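PDB 3L76: aspartokinase from Synechocystis, which catalyses phosphorylation of the beta-carboxyl group of L-aspartate by ATP, feeding lysine and threonine biosynthesis, and carries ACT domains that bind these two amino acids. Local coordinates for the interface of chains A and B. Coordinates in Å, arbitrary orientation; residue numbers count along the deposited sequence, not the author numbering. Chains: chain A/B, Aspartokinase.

The interface of chains A and B. Residues chain A 64-65, 144-145; chain B 82, 86, 93-94, 99.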
loop_
_atom_site.group_PDB
_atom_site.type_symbol
_atom_site.label_atom_id
_atom_site.label_comp_id
_atom_site.label_asym_id
_atom_site.label_seq_id
_atom_site.Cartn_x
_atom_site.Cartn_y
_atom_site.Cartn_z
ATOM N N ARG A 64 8.440 5.318 10.157
ATOM C CA ARG A 64 8.818 4.722 8.877
ATOM C C ARG A 64 7.673 3.846 8.385
ATOM O O ARG A 64 7.158 4.024 7.275
ATOM C CB ARG A 64 10.093 3.887 9.011
ATOM C CG ARG A 64 10.772 3.591 7.679
ATOM C CD ARG A 64 11.994 2.687 7.824
ATOM N NE ARG A 64 11.662 1.277 7.631
ATOM C CZ ARG A 64 11.647 0.656 6.452
ATOM N NH1 ARG A 64 11.947 1.312 5.336
ATOM N NH2 ARG A 64 11.323 -0.627 6.389
ATOM N N GLU A 65 7.271 2.904 9.230
ATOM C CA GLU A 65 6.129 2.055 8.934
ATOM C C GLU A 65 4.873 2.899 8.656
ATOM O O GLU A 65 4.082 2.573 7.762
ATOM C CB GLU A 65 5.891 1.052 10.076
ATOM C CG GLU A 65 7.168 0.369 10.587
ATOM C CD GLU A 65 7.911 -0.415 9.509
ATOM O OE1 GLU A 65 7.315 -0.673 8.440
ATOM O OE2 GLU A 65 9.088 -0.781 9.733
ATOM N N HIS A 144 16.157 2.578 3.593
ATOM C CA HIS A 144 15.476 3.232 2.479
ATOM C C HIS A 144 14.001 2.820 2.427
ATOM O O HIS A 144 13.612 1.824 3.039
ATOM C CB HIS A 144 16.184 2.917 1.146
ATOM N N LEU A 145 13.187 3.594 1.711
ATOM C CA LEU A 145 11.770 3.273 1.514
ATOM C C LEU A 145 11.355 3.522 0.061
ATOM O O LEU A 145 11.553 4.620 -0.447
ATOM C CB LEU A 145 10.889 4.082 2.482
ATOM N N SER B 82 4.861 -5.592 10.997
ATOM C CA SER B 82 6.168 -5.177 11.488
ATOM C C SER B 82 6.038 -4.182 12.649
ATOM O O SER B 82 6.891 -4.153 13.535
ATOM C CB SER B 82 7.051 -4.635 10.352
ATOM O OG SER B 82 6.847 -3.254 10.143
ATOM N N GLN B 86 7.252 -4.839 16.500
ATOM C CA GLN B 86 7.995 -3.789 17.194
ATOM C C GLN B 86 7.370 -3.421 18.537
ATOM O O GLN B 86 8.078 -3.012 19.455
ATOM C CB GLN B 86 8.136 -2.546 16.306
ATOM C CG GLN B 86 9.044 -2.745 15.085
ATOM C CD GLN B 86 9.155 -1.507 14.225
ATOM O OE1 GLN B 86 9.535 -0.444 14.706
ATOM N NE2 GLN B 86 8.824 -1.634 12.948
ATOM N N ILE B 93 11.378 -5.119 10.092
ATOM C CA ILE B 93 11.512 -4.132 9.019
ATOM C C ILE B 93 10.777 -4.575 7.754
ATOM O O ILE B 93 10.845 -5.741 7.358
ATOM C CB ILE B 93 12.989 -3.828 8.679
ATOM C CG1 ILE B 93 13.067 -2.669 7.692
ATOM C CG2 ILE B 93 13.686 -5.043 8.098
ATOM C CD1 ILE B 93 14.471 -2.343 7.264
ATOM N N SER B 94 10.070 -3.638 7.130
ATOM C CA SER B 94 9.300 -3.945 5.936
ATOM C C SER B 94 10.084 -3.578 4.685
ATOM O O SER B 94 10.441 -2.416 4.490
ATOM C CB SER B 94 7.959 -3.208 5.953
ATOM O OG SER B 94 7.213 -3.532 7.112
ATOM N N GLN B 99 13.826 -3.541 -3.450
ATOM C CA GLN B 99 14.657 -3.917 -2.308
ATOM C C GLN B 99 14.680 -5.440 -2.115
ATOM O O GLN B 99 15.582 -5.994 -1.478
ATOM C CB GLN B 99 14.162 -3.226 -1.032
ATOM C CG GLN B 99 14.259 -1.706 -1.061
ATOM C CD GLN B 99 13.561 -1.055 0.119
ATOM O OE1 GLN B 99 12.429 -1.410 0.463
ATOM N NE2 GLN B 99 14.233 -0.091 0.742
#
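Two neighbouring side chains of helix 63-87 in chain A, A:Arg64 and A:Glu65, carry this polar patch, part of the two-fold contact between kinase-domain regions that helps hold the A/B dimer together. A:Arg64 starts with CG anti to the backbone N (chi1 -163°) and bends at chi3, which turns the guanidinium towards strand 92-96 of chain B. Its NH2 donates to the main-chain O of B:Ser94 at 2.8 Å; the acceptor lies near the guanidinium plane, whereas the donor sits above the carbonyl plane. The B:Ile93 side chain crosses the arginine obliquely, its CG1 3.8 Å from A:Arg64 CZ. Beside it, A:Glu65 folds at chi2 (-59°) and turns one carboxylate face towards two serine hydroxyls, B:Ser82 OG over CD and B:Ser94 OG off the OE1 end. OE1 receives B:Ser94 OG at 3.2 Å and lies 3.1 Å from B:Ser82 OG, a second hydrogen bond by chemistry. The B:Ser82 and B:Ser94 hydroxyls are themselves hydrogen-bonded, OG to OG, at 3.1 Å, so each can steady the other. OE2 receives a weak bond from B:Gln86 NE2, whose amide plane is turned 78° from the carboxylate. Within chain A, A:Arg64 NE and A:Glu65 OE2 form a long salt bridge of 3.9 Å, which may help orient both groups. An alanine at A:Glu65 would probably leave the serine pair without its carboxylate acceptor and A:Arg64 without its charged neighbour. B:Gln99 NE2 reaches the main-chain O of A:His144 at 3.1 Å, fairly straight at the hydrogen but almost perpendicular to the carbonyl plane. Helix 63-87 of chain A thus faces the same helix and strand 92-96 of chain B, while the loop at A:His144 meets the short helical turn 97-99.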